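Local coordinates for chromosome-partitioning protein Spo0J (Thermus thermophilus HB27, PDB 1VZ0), which binds the centromere-like DNA site parS, stimulates the ATPase Soj and is probably involved in chromosome partitioning, at the interface of chains A and B. Coordinates in Å, arbitrary orientation; residue numbers count along the deposited sequence, not the author numbering. Chains: chain A/B, Chromosome-partitioning protein Spo0J.

The interface of chains A and B. Residues chain A 170, 172, 197; chain B 61, 77, 80, 111.
The loop of the ParB helix-turn-helix domain that follows helix 162-169 brings A:Arg170 and A:Glu172 against the ParB N-terminal domain of the other subunit, where B:Gly77 and B:Arg80 belong to the GERR segment (a conserved ParB motif) at the start of helix 78-86. A chain of alternating charges runs across this two-fold dimer interface, seen here without DNA, although dimerization of this region may require DNA binding. A:Arg170, bent about its CG-CD bond (chi3 63°), offers separate N-H groups to two carboxylates. Its NH1 gives a hydrogen bond, tilted from the guanidinium plane, to B:Glu111 OE2 at 3.0 Å, nearly along the C-O axis of that oxygen, with the two flat groups turned steeply against each other. On its own side NE points almost straight at A:Glu172 OE1 (3.0 Å), within the guanidinium plane but from above the carboxylate. The same oxygen accepts B:Arg80 NH2 through its syn lone pair, also at 3.0 Å, so one glutamate is shared by arginines of both subunits and probably offsets their like charges. A:Arg170 CD lies 3.5 Å above one face of the B:Arg80 guanidinium and CB of B:Gln61 over the opposite face, both toward the rim. Glycine suits B:Gly77 because its backbone takes a positive phi (100°). Were A:Arg170 replaced by an alanine, B:Glu111 would probably lose its cross-subunit charge partner, and A:Glu172 OE1 one of its donors. Beside the charges, the methyl A:Leu197 CD1, needing no polar partner, packs on the aliphatic stem of B:Gln61 (CG, 3.8 Å). Water 1 links the backbones, 2.7 Å from A:Arg170 O and 2.9 Å from B:Glu111 O.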
loop_
_atom_site.group_PDB
_atom_site.type_symbol
_atom_site.label_atom_id
_atom_site.label_comp_id
_atom_site.label_asym_id
_atom_site.label_seq_id
_atom_site.Cartn_x
_atom_site.Cartn_y
_atom_site.Cartn_z
ATOM N N ARG A 170 -1.106 9.958 4.139
ATOM C CA ARG A 170 0.098 10.569 3.582
ATOM C C ARG A 170 1.226 10.583 4.608
ATOM O O ARG A 170 2.368 10.930 4.294
ATOM C CB ARG A 170 -0.185 11.998 3.105
ATOM C CG ARG A 170 -0.997 12.084 1.816
ATOM C CD ARG A 170 -1.297 13.528 1.445
ATOM N NE ARG A 170 -0.075 14.273 1.167
ATOM C CZ ARG A 170 0.655 14.125 0.066
ATOM N NH1 ARG A 170 1.759 14.842 -0.099
ATOM N NH2 ARG A 170 0.272 13.273 -0.877
ATOM N N GLU A 172 1.274 12.488 7.192
ATOM C CA GLU A 172 1.429 13.837 7.717
ATOM C C GLU A 172 1.066 13.891 9.197
ATOM O O GLU A 172 1.502 14.794 9.912
ATOM C CB GLU A 172 0.578 14.816 6.907
ATOM C CG GLU A 172 1.092 15.004 5.485
ATOM C CD GLU A 172 0.184 15.870 4.623
ATOM O OE1 GLU A 172 0.515 16.079 3.434
ATOM O OE2 GLU A 172 -0.858 16.339 5.125
ATOM N N LEU A 197 -1.194 20.292 11.737
ATOM C CA LEU A 197 -0.360 20.435 10.549
ATOM C C LEU A 197 0.358 21.776 10.513
ATOM O O LEU A 197 1.574 21.836 10.310
ATOM C CB LEU A 197 -1.211 20.299 9.284
ATOM C CG LEU A 197 -1.908 18.964 9.021
ATOM C CD1 LEU A 197 -2.769 19.081 7.775
ATOM C CD2 LEU A 197 -0.873 17.864 8.858
ATOM N N GLN B 61 -5.263 21.199 2.163
ATOM C CA GLN B 61 -3.918 21.741 2.207
ATOM C C GLN B 61 -3.398 21.985 0.803
ATOM O O GLN B 61 -3.855 21.370 -0.156
ATOM C CB GLN B 61 -2.984 20.799 2.968
ATOM C CG GLN B 61 -3.207 20.830 4.473
ATOM C CD GLN B 61 -3.199 22.250 5.041
ATOM O OE1 GLN B 61 -4.103 23.048 4.772
ATOM N NE2 GLN B 61 -2.174 22.570 5.825
ATOM N N GLY B 77 0.838 15.636 -4.035
ATOM C CA GLY B 77 -0.575 15.748 -3.699
ATOM C C GLY B 77 -1.486 15.252 -4.810
ATOM O O GLY B 77 -2.492 15.885 -5.137
ATOM N N ARG B 80 -5.140 14.751 -3.701
ATOM C CA ARG B 80 -5.703 16.055 -3.415
ATOM C C ARG B 80 -6.069 16.663 -4.776
ATOM O O ARG B 80 -7.172 17.175 -4.979
ATOM C CB ARG B 80 -4.650 16.916 -2.707
ATOM C CG ARG B 80 -5.161 17.664 -1.492
ATOM C CD ARG B 80 -4.788 16.996 -0.181
ATOM N NE ARG B 80 -3.399 17.243 0.196
ATOM C CZ ARG B 80 -2.884 16.968 1.394
ATOM N NH1 ARG B 80 -3.636 16.433 2.350
ATOM N NH2 ARG B 80 -1.606 17.227 1.638
ATOM N N GLU B 111 7.971 11.532 -0.686
ATOM C CA GLU B 111 6.610 11.621 -0.157
ATOM C C GLU B 111 5.996 10.227 -0.108
ATOM O O GLU B 111 5.181 9.907 0.755
ATOM C CB GLU B 111 5.725 12.550 -1.001
ATOM C CG GLU B 111 5.315 12.011 -2.353
ATOM C CD GLU B 111 4.104 12.738 -2.945
ATOM O OE1 GLU B 111 3.942 12.698 -4.182
ATOM O OE2 GLU B 111 3.309 13.334 -2.186
HETATM O O HOH W 1 3.006 11.455 1.765
#